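GTPase-activating protein GYP1 (Saccharomyces cerevisiae, PDB 1FKM) stimulates GTP hydrolysis by the Ypt/Rab GTPases Ypt1 and Ypt7 through its TBC domain, supplying arginine and glutamine fingers in trans. Local coordinates at residues 133-145 against 240-254. Sequence-based numbering, arbitrary orientation.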
ATOM      1  N   ILE A 133       0.226  -9.910  -0.091  1.00 22.46           N
ATOM      2  CA  ILE A 133       0.675  -9.171  -1.268  1.00 22.83           C
ATOM      3  C   ILE A 133      -0.532  -8.843  -2.141  1.00 21.08           C
ATOM      4  O   ILE A 133      -0.533  -7.849  -2.876  1.00 22.23           O
ATOM      5  CB  ILE A 133       1.687  -9.986  -2.090  1.00 28.17           C
ATOM      6  CG1 ILE A 133       2.909 -10.318  -1.229  1.00 30.65           C
ATOM      7  CG2 ILE A 133       2.114  -9.197  -3.314  1.00 29.20           C
ATOM      8  CD1 ILE A 133       3.643  -9.095  -0.713  1.00 34.69           C
ATOM      9  N   ASN A 134      -1.562  -9.680  -2.059  1.00 21.71           N
ATOM     10  CA  ASN A 134      -2.782  -9.451  -2.833  1.00 22.41           C
ATOM     11  C   ASN A 134      -3.469  -8.185  -2.325  1.00 23.13           C
ATOM     12  O   ASN A 134      -4.172  -7.505  -3.071  1.00 23.32           O
ATOM     13  CB  ASN A 134      -3.729 -10.652  -2.727  1.00 21.77           C
ATOM     14  CG  ASN A 134      -4.100 -10.989  -1.297  1.00 23.98           C
ATOM     15  OD1 ASN A 134      -3.235 -11.145  -0.435  1.00 24.15           O
ATOM     16  ND2 ASN A 134      -5.396 -11.115  -1.040  1.00 24.25           N
ATOM     17  N   ASP A 135      -3.261  -7.867  -1.052  1.00 21.96           N
ATOM     18  CA  ASP A 135      -3.849  -6.659  -0.492  1.00 24.03           C
ATOM     19  C   ASP A 135      -3.016  -5.447  -0.901  1.00 23.58           C
ATOM     20  O   ASP A 135      -3.556  -4.432  -1.346  1.00 23.00           O
ATOM     21  CB  ASP A 135      -3.890  -6.730   1.040  1.00 30.41           C
ATOM     22  CG  ASP A 135      -4.811  -7.818   1.550  1.00 34.07           C
ATOM     23  OD1 ASP A 135      -6.023  -7.767   1.249  1.00 34.49           O
ATOM     24  OD2 ASP A 135      -4.317  -8.721   2.256  1.00 37.28           O
ATOM     25  N   LEU A 136      -1.697  -5.565  -0.755  1.00 20.74           N
ATOM     26  CA  LEU A 136      -0.785  -4.462  -1.062  1.00 20.06           C
ATOM     27  C   LEU A 136      -0.814  -3.932  -2.480  1.00 19.20           C
ATOM     28  O   LEU A 136      -0.509  -2.766  -2.712  1.00 20.46           O
ATOM     29  CB  LEU A 136       0.658  -4.846  -0.718  1.00 20.26           C
ATOM     30  CG  LEU A 136       0.961  -5.051   0.764  1.00 23.37           C
ATOM     31  CD1 LEU A 136       2.444  -5.354   0.941  1.00 26.40           C
ATOM     32  CD2 LEU A 136       0.578  -3.805   1.545  1.00 24.13           C
ATOM     33  N   VAL A 137      -1.166  -4.783  -3.435  1.00 19.79           N
ATOM     34  CA  VAL A 137      -1.209  -4.355  -4.824  1.00 20.79           C
ATOM     35  C   VAL A 137      -2.418  -3.462  -5.133  1.00 21.47           C
ATOM     36  O   VAL A 137      -2.346  -2.611  -6.023  1.00 19.13           O
ATOM     37  CB  VAL A 137      -1.240  -5.585  -5.789  1.00 22.61           C
ATOM     38  CG1 VAL A 137      -2.584  -6.305  -5.688  1.00 23.87           C
ATOM     39  CG2 VAL A 137      -0.979  -5.135  -7.228  1.00 23.83           C
ATOM     40  N   THR A 138      -3.506  -3.618  -4.374  1.00 19.29           N
ATOM     41  CA  THR A 138      -4.732  -2.867  -4.663  1.00 18.99           C
ATOM     42  C   THR A 138      -4.735  -1.338  -4.582  1.00 18.74           C
ATOM     43  O   THR A 138      -5.362  -0.685  -5.430  1.00 19.21           O
ATOM     44  CB  THR A 138      -5.949  -3.465  -3.880  1.00 23.04           C
ATOM     45  OG1 THR A 138      -5.762  -3.328  -2.466  1.00 20.62           O
ATOM     46  CG2 THR A 138      -6.082  -4.946  -4.208  1.00 23.08           C
ATOM     47  N   PRO A 139      -4.054  -0.735  -3.586  1.00 20.22           N
ATOM     48  CA  PRO A 139      -4.064   0.736  -3.540  1.00 19.91           C
ATOM     49  C   PRO A 139      -3.412   1.323  -4.794  1.00 19.54           C
ATOM     50  O   PRO A 139      -3.835   2.368  -5.297  1.00 18.98           O
ATOM     51  CB  PRO A 139      -3.271   1.056  -2.270  1.00 22.99           C
ATOM     52  CG  PRO A 139      -3.582  -0.133  -1.385  1.00 22.89           C
ATOM     53  CD  PRO A 139      -3.455  -1.291  -2.360  1.00 22.37           C
ATOM     54  N   PHE A 140      -2.374   0.650  -5.288  1.00 17.96           N
ATOM     55  CA  PHE A 140      -1.680   1.086  -6.501  1.00 17.19           C
ATOM     56  C   PHE A 140      -2.602   0.917  -7.701  1.00 18.03           C
ATOM     57  O   PHE A 140      -2.765   1.836  -8.502  1.00 17.51           O
ATOM     58  CB  PHE A 140      -0.431   0.231  -6.758  1.00 19.62           C
ATOM     59  CG  PHE A 140       0.748   0.592  -5.903  1.00 23.51           C
ATOM     60  CD1 PHE A 140       1.215   1.900  -5.853  1.00 24.69           C
ATOM     61  CD2 PHE A 140       1.408  -0.384  -5.164  1.00 25.96           C
ATOM     62  CE1 PHE A 140       2.321   2.233  -5.079  1.00 26.98           C
ATOM     63  CE2 PHE A 140       2.517  -0.061  -4.387  1.00 28.34           C
ATOM     64  CZ  PHE A 140       2.973   1.247  -4.345  1.00 27.73           C
ATOM     65  N   PHE A 141      -3.183  -0.277  -7.817  1.00 15.12           N
ATOM     66  CA  PHE A 141      -4.070  -0.607  -8.933  1.00 15.69           C
ATOM     67  C   PHE A 141      -5.207   0.389  -9.037  1.00 16.02           C
ATOM     68  O   PHE A 141      -5.437   0.971 -10.094  1.00 15.17           O
ATOM     69  CB  PHE A 141      -4.655  -2.021  -8.767  1.00 17.92           C
ATOM     70  CG  PHE A 141      -5.493  -2.470  -9.935  1.00 20.78           C
ATOM     71  CD1 PHE A 141      -4.895  -2.887 -11.119  1.00 21.73           C
ATOM     72  CD2 PHE A 141      -6.881  -2.431  -9.866  1.00 21.92           C
ATOM     73  CE1 PHE A 141      -5.665  -3.256 -12.222  1.00 23.05           C
ATOM     74  CE2 PHE A 141      -7.663  -2.798 -10.966  1.00 22.25           C
ATOM     75  CZ  PHE A 141      -7.058  -3.208 -12.143  1.00 20.98           C
ATOM     76  N   GLU A 142      -5.911   0.574  -7.929  1.00 19.27           N
ATOM     77  CA  GLU A 142      -7.051   1.481  -7.868  1.00 20.22           C
ATOM     78  C   GLU A 142      -6.674   2.937  -8.147  1.00 20.38           C
ATOM     79  O   GLU A 142      -7.354   3.620  -8.906  1.00 20.14           O
ATOM     80  CB  GLU A 142      -7.718   1.343  -6.498  1.00 26.34           C
ATOM     81  CG  GLU A 142      -8.872   2.268  -6.259  1.00 30.55           C
ATOM     82  CD  GLU A 142      -9.668   1.869  -5.031  1.00 30.82           C
ATOM     83  OE1 GLU A 142      -9.700   0.657  -4.696  1.00 30.69           O
ATOM     84  OE2 GLU A 142     -10.269   2.766  -4.416  1.00 30.77           O
ATOM     85  N   THR A 143      -5.594   3.414  -7.536  1.00 16.49           N
ATOM     86  CA  THR A 143      -5.153   4.788  -7.758  1.00 17.55           C
ATOM     87  C   THR A 143      -4.702   5.018  -9.206  1.00 15.35           C
ATOM     88  O   THR A 143      -5.037   6.035  -9.825  1.00 16.87           O
ATOM     89  CB  THR A 143      -4.003   5.150  -6.799  1.00 20.27           C
ATOM     90  OG1 THR A 143      -4.475   5.057  -5.450  1.00 20.75           O
ATOM     91  CG2 THR A 143      -3.502   6.563  -7.058  1.00 24.42           C
ATOM     92  N   PHE A 144      -3.945   4.080  -9.759  1.00 17.82           N
ATOM     93  CA  PHE A 144      -3.491   4.233 -11.137  1.00 17.47           C
ATOM     94  C   PHE A 144      -4.662   4.165 -12.115  1.00 18.33           C
ATOM     95  O   PHE A 144      -4.614   4.748 -13.197  1.00 17.19           O
ATOM     96  CB  PHE A 144      -2.448   3.166 -11.461  1.00 18.29           C
ATOM     97  CG  PHE A 144      -1.166   3.337 -10.705  1.00 16.52           C
ATOM     98  CD1 PHE A 144      -0.946   4.477  -9.933  1.00 17.51           C
ATOM     99  CD2 PHE A 144      -0.174   2.361 -10.755  1.00 17.82           C
ATOM    100  CE1 PHE A 144       0.242   4.643  -9.219  1.00 18.65           C
ATOM    101  CE2 PHE A 144       1.010   2.518 -10.048  1.00 17.86           C
ATOM    102  CZ  PHE A 144       1.219   3.660  -9.276  1.00 17.78           C
ATOM    103  N   LEU A 145      -5.717   3.456 -11.725  1.00 17.39           N
ATOM    104  CA  LEU A 145      -6.913   3.336 -12.556  1.00 21.15           C
ATOM    105  C   LEU A 145      -7.592   4.693 -12.719  1.00 20.34           C
ATOM    106  O   LEU A 145      -8.164   4.969 -13.765  1.00 19.59           O
ATOM    107  CB  LEU A 145      -7.932   2.391 -11.911  1.00 27.50           C
ATOM    108  CG  LEU A 145      -8.236   1.001 -12.466  1.00 33.22           C
ATOM    109  CD1 LEU A 145      -9.366   0.392 -11.636  1.00 32.69           C
ATOM    110  CD2 LEU A 145      -8.650   1.079 -13.933  1.00 31.83           C
ATOM    111  N   LEU A 240       0.275  -3.834   5.963  1.00 25.23           N
ATOM    112  CA  LEU A 240       0.510  -2.418   6.225  1.00 25.90           C
ATOM    113  C   LEU A 240      -0.754  -1.678   6.689  1.00 25.69           C
ATOM    114  O   LEU A 240      -1.099  -0.617   6.157  1.00 26.52           O
ATOM    115  CB  LEU A 240       1.093  -1.730   4.982  1.00 29.67           C
ATOM    116  CG  LEU A 240       2.484  -2.174   4.515  1.00 29.55           C
ATOM    117  CD1 LEU A 240       2.894  -1.361   3.296  1.00 29.66           C
ATOM    118  CD2 LEU A 240       3.500  -1.983   5.636  1.00 29.11           C
ATOM    119  N   LEU A 241      -1.435  -2.248   7.681  1.00 21.66           N
ATOM    120  CA  LEU A 241      -2.649  -1.660   8.260  1.00 21.85           C
ATOM    121  C   LEU A 241      -3.860  -1.534   7.340  1.00 22.01           C
ATOM    122  O   LEU A 241      -4.907  -1.029   7.752  1.00 20.22           O
ATOM    123  CB  LEU A 241      -2.333  -0.282   8.861  1.00 23.42           C
ATOM    124  CG  LEU A 241      -1.619  -0.262  10.216  1.00 25.92           C
ATOM    125  CD1 LEU A 241      -1.264   1.169  10.606  1.00 24.62           C
ATOM    126  CD2 LEU A 241      -2.523  -0.885  11.266  1.00 22.47           C
HETATM  127  N   MSE A 242      -3.739  -2.008   6.106  1.00 25.94           N
HETATM  128  CA  MSE A 242      -4.853  -1.910   5.169  1.00 29.10           C
HETATM  129  C   MSE A 242      -6.149  -2.552   5.637  1.00 30.79           C
HETATM  130  O   MSE A 242      -7.235  -2.061   5.335  1.00 33.26           O
HETATM  131  CB  MSE A 242      -4.477  -2.528   3.832  1.00 28.25           C
HETATM  132  CG  MSE A 242      -3.560  -1.696   2.990  1.00 30.90           C
HETATM  133 SE   MSE A 242      -3.399  -2.585   1.294  1.00 32.55          SE
HETATM  134  CE  MSE A 242      -5.258  -2.497   0.754  1.00 28.00           C
ATOM    135  N   ARG A 243      -6.040  -3.652   6.368  1.00 28.12           N
ATOM    136  CA  ARG A 243      -7.221  -4.357   6.838  1.00 31.61           C
ATOM    137  C   ARG A 243      -7.849  -3.702   8.062  1.00 30.78           C
ATOM    138  O   ARG A 243      -8.836  -4.205   8.597  1.00 31.27           O
ATOM    139  CB  ARG A 243      -6.858  -5.809   7.152  1.00 40.04           C
ATOM    140  CG  ARG A 243      -6.183  -6.524   5.989  1.00 46.26           C
ATOM    141  CD  ARG A 243      -7.170  -6.850   4.885  1.00 50.01           C
ATOM    142  NE  ARG A 243      -7.993  -8.003   5.237  1.00 56.09           N
ATOM    143  CZ  ARG A 243      -7.523  -9.238   5.369  1.00 58.97           C
ATOM    144  NH1 ARG A 243      -6.235  -9.484   5.174  1.00 61.00           N
ATOM    145  NH2 ARG A 243      -8.337 -10.230   5.704  1.00 61.30           N
ATOM    146  N   GLU A 244      -7.288  -2.574   8.489  1.00 28.79           N
ATOM    147  CA  GLU A 244      -7.791  -1.867   9.663  1.00 28.25           C
ATOM    148  C   GLU A 244      -8.448  -0.531   9.321  1.00 26.68           C
ATOM    149  O   GLU A 244      -8.935   0.165  10.213  1.00 26.22           O
ATOM    150  CB  GLU A 244      -6.652  -1.590  10.650  1.00 33.87           C
ATOM    151  CG  GLU A 244      -5.608  -2.691  10.762  1.00 38.39           C
ATOM    152  CD  GLU A 244      -6.218  -4.042  11.027  1.00 39.09           C
ATOM    153  OE1 GLU A 244      -7.083  -4.133  11.920  1.00 42.91           O
ATOM    154  OE2 GLU A 244      -5.827  -5.014  10.350  1.00 41.56           O
ATOM    155  N   PHE A 245      -8.446  -0.170   8.040  1.00 23.30           N
ATOM    156  CA  PHE A 245      -9.022   1.101   7.602  1.00 22.67           C
ATOM    157  C   PHE A 245      -9.807   0.960   6.306  1.00 23.57           C
ATOM    158  O   PHE A 245      -9.690  -0.046   5.606  1.00 23.45           O
ATOM    159  CB  PHE A 245      -7.918   2.139   7.347  1.00 23.99           C
ATOM    160  CG  PHE A 245      -7.100   2.486   8.554  1.00 22.16           C
ATOM    161  CD1 PHE A 245      -7.609   3.336   9.530  1.00 23.25           C
ATOM    162  CD2 PHE A 245      -5.809   1.998   8.697  1.00 24.13           C
ATOM    163  CE1 PHE A 245      -6.840   3.699  10.640  1.00 23.47           C
ATOM    164  CE2 PHE A 245      -5.031   2.353   9.797  1.00 25.20           C
ATOM    165  CZ  PHE A 245      -5.550   3.208  10.773  1.00 24.68           C
ATOM    166  N   GLN A 246     -10.600   1.985   5.994  1.00 23.47           N
ATOM    167  CA  GLN A 246     -11.366   2.020   4.755  1.00 25.39           C
ATOM    168  C   GLN A 246     -10.342   2.360   3.667  1.00 23.53           C
ATOM    169  O   GLN A 246      -9.344   3.016   3.950  1.00 20.86           O
ATOM    170  CB  GLN A 246     -12.426   3.125   4.812  1.00 30.83           C
ATOM    171  CG  GLN A 246     -13.497   2.912   5.872  1.00 35.49           C
ATOM    172  CD  GLN A 246     -14.253   1.619   5.667  1.00 37.75           C
ATOM    173  OE1 GLN A 246     -14.811   1.378   4.597  1.00 39.19           O
ATOM    174  NE2 GLN A 246     -14.271   0.774   6.691  1.00 38.62           N
HETATM  175  N   MSE A 247     -10.585   1.928   2.433  1.00 24.72           N
HETATM  176  CA  MSE A 247      -9.645   2.207   1.344  1.00 24.86           C
HETATM  177  C   MSE A 247      -9.316   3.685   1.153  1.00 23.55           C
HETATM  178  O   MSE A 247      -8.186   4.029   0.827  1.00 23.38           O
HETATM  179  CB  MSE A 247     -10.161   1.630   0.023  1.00 27.48           C
HETATM  180  CG  MSE A 247      -9.412   0.386  -0.410  1.00 36.31           C
HETATM  181 SE   MSE A 247      -7.573   0.735  -0.952  1.00 31.49          SE
HETATM  182  CE  MSE A 247      -7.584  -0.282  -2.599  1.00 35.78           C
ATOM    183  N   GLY A 248     -10.301   4.558   1.331  1.00 23.52           N
ATOM    184  CA  GLY A 248     -10.038   5.980   1.180  1.00 23.13           C
ATOM    185  C   GLY A 248      -8.991   6.434   2.180  1.00 23.96           C
ATOM    186  O   GLY A 248      -8.122   7.261   1.879  1.00 24.08           O
ATOM    187  N   THR A 249      -9.062   5.885   3.386  1.00 20.38           N
ATOM    188  CA  THR A 249      -8.101   6.238   4.424  1.00 19.35           C
ATOM    189  C   THR A 249      -6.736   5.658   4.079  1.00 17.84           C
ATOM    190  O   THR A 249      -5.708   6.302   4.291  1.00 19.32           O
ATOM    191  CB  THR A 249      -8.536   5.693   5.790  1.00 27.49           C
ATOM    192  OG1 THR A 249      -9.818   6.232   6.122  1.00 28.56           O
ATOM    193  CG2 THR A 249      -7.524   6.072   6.865  1.00 26.27           C
ATOM    194  N   VAL A 250      -6.728   4.440   3.551  1.00 18.44           N
ATOM    195  CA  VAL A 250      -5.475   3.788   3.174  1.00 18.91           C
ATOM    196  C   VAL A 250      -4.768   4.607   2.086  1.00 17.87           C
ATOM    197  O   VAL A 250      -3.568   4.862   2.174  1.00 18.60           O
ATOM    198  CB  VAL A 250      -5.731   2.350   2.654  1.00 23.55           C
ATOM    199  CG1 VAL A 250      -4.457   1.770   2.050  1.00 23.42           C
ATOM    200  CG2 VAL A 250      -6.215   1.461   3.804  1.00 25.67           C
ATOM    201  N   ILE A 251      -5.521   5.025   1.070  1.00 19.71           N
ATOM    202  CA  ILE A 251      -4.958   5.822  -0.018  1.00 19.49           C
ATOM    203  C   ILE A 251      -4.299   7.093   0.513  1.00 18.89           C
ATOM    204  O   ILE A 251      -3.170   7.422   0.141  1.00 17.08           O
ATOM    205  CB  ILE A 251      -6.050   6.204  -1.056  1.00 27.25           C
ATOM    206  CG1 ILE A 251      -6.653   4.937  -1.672  1.00 28.77           C
ATOM    207  CG2 ILE A 251      -5.457   7.088  -2.145  1.00 27.96           C
ATOM    208  CD1 ILE A 251      -5.637   4.030  -2.314  1.00 29.00           C
ATOM    209  N   ARG A 252      -5.001   7.802   1.388  1.00 17.03           N
ATOM    210  CA  ARG A 252      -4.466   9.028   1.967  1.00 16.89           C
ATOM    211  C   ARG A 252      -3.204   8.747   2.775  1.00 17.73           C
ATOM    212  O   ARG A 252      -2.236   9.503   2.710  1.00 17.86           O
ATOM    213  CB  ARG A 252      -5.518   9.703   2.850  1.00 19.31           C
ATOM    214  CG  ARG A 252      -4.983  10.873   3.664  1.00 20.32           C
ATOM    215  CD  ARG A 252      -4.436  12.005   2.798  1.00 20.20           C
ATOM    216  NE  ARG A 252      -3.879  13.054   3.649  1.00 21.68           N
ATOM    217  CZ  ARG A 252      -2.683  12.995   4.224  1.00 23.11           C
ATOM    218  NH1 ARG A 252      -1.899  11.941   4.025  1.00 23.81           N
ATOM    219  NH2 ARG A 252      -2.287  13.968   5.031  1.00 25.28           N
HETATM  220  N   MSE A 253      -3.214   7.663   3.536  1.00 18.97           N
HETATM  221  CA  MSE A 253      -2.046   7.282   4.332  1.00 21.80           C
HETATM  222  C   MSE A 253      -0.835   7.059   3.438  1.00 19.67           C
HETATM  223  O   MSE A 253       0.290   7.449   3.778  1.00 17.65           O
HETATM  224  CB  MSE A 253      -2.303   5.977   5.085  1.00 24.79           C
HETATM  225  CG  MSE A 253      -3.316   6.056   6.191  1.00 35.46           C
HETATM  226 SE   MSE A 253      -3.543   4.306   6.980  1.00 45.03          SE
HETATM  227  CE  MSE A 253      -1.729   4.032   7.592  1.00 32.60           C
ATOM    228  N   TRP A 254      -1.060   6.406   2.303  1.00 18.69           N
ATOM    229  CA  TRP A 254       0.041   6.135   1.381  1.00 18.82           C
ATOM    230  C   TRP A 254       0.700   7.386   0.804  1.00 17.54           C
ATOM    231  O   TRP A 254       1.875   7.343   0.442  1.00 18.81           O
ATOM    232  CB  TRP A 254      -0.420   5.175   0.276  1.00 20.62           C
ATOM    233  CG  TRP A 254      -0.451   3.744   0.769  1.00 25.34           C
ATOM    234  CD1 TRP A 254      -0.781   3.321   2.028  1.00 28.62           C
ATOM    235  CD2 TRP A 254      -0.153   2.559   0.017  1.00 27.56           C
ATOM    236  NE1 TRP A 254      -0.706   1.951   2.107  1.00 28.83           N
ATOM    237  CE2 TRP A 254      -0.325   1.457   0.888  1.00 28.72           C
ATOM    238  CE3 TRP A 254       0.240   2.319  -1.307  1.00 28.02           C
ATOM    239  CZ2 TRP A 254      -0.114   0.133   0.477  1.00 30.92           C
ATOM    240  CZ3 TRP A 254       0.450   1.000  -1.715  1.00 30.35           C
ATOM    241  CH2 TRP A 254       0.272  -0.072  -0.823  1.00 29.26           C
TER
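T138 N and T138 OG1 both grip D135 O, the hydroxyl in the carbonyl plane at 2.7 Å, and selenomethionine M242 rests its SE against D135 O at 3.2 Å. T138 reaches back because OG1 stands between its backbone N and carbonyl carbon (chi1 64°). At this kink in helix 133-145, T138 N turns to D135 O and P139 has no N-H to give. P139 is a knob among M247, V250, I251 and W254 of helix 247-254, which crosses almost perpendicularly. Its CB lies over the W254 six-membered ring, 3.8 Å from the centroid and 13° off the normal, a CH-pi contact; its CG touches M242 CE at 3.6 Å. W254 directs its edge at the face of F140, with planes at 70° and F140 CE2 3.5 Å from W254 CZ3, a T-shaped pair. E142 OE1, hydrogen-bonded to Y104, also touches M247 CE. D135 OD2 and the exposed R243, through NH1, form a long salt bridge of 3.6 Å. The D135 side chain lies about 6 Å from that of glutamine finger Q131. With no hydrogen bond across the segments, this buried helix crossing of the TBC domain relies on apolar and aromatic packing plus one salt bridge.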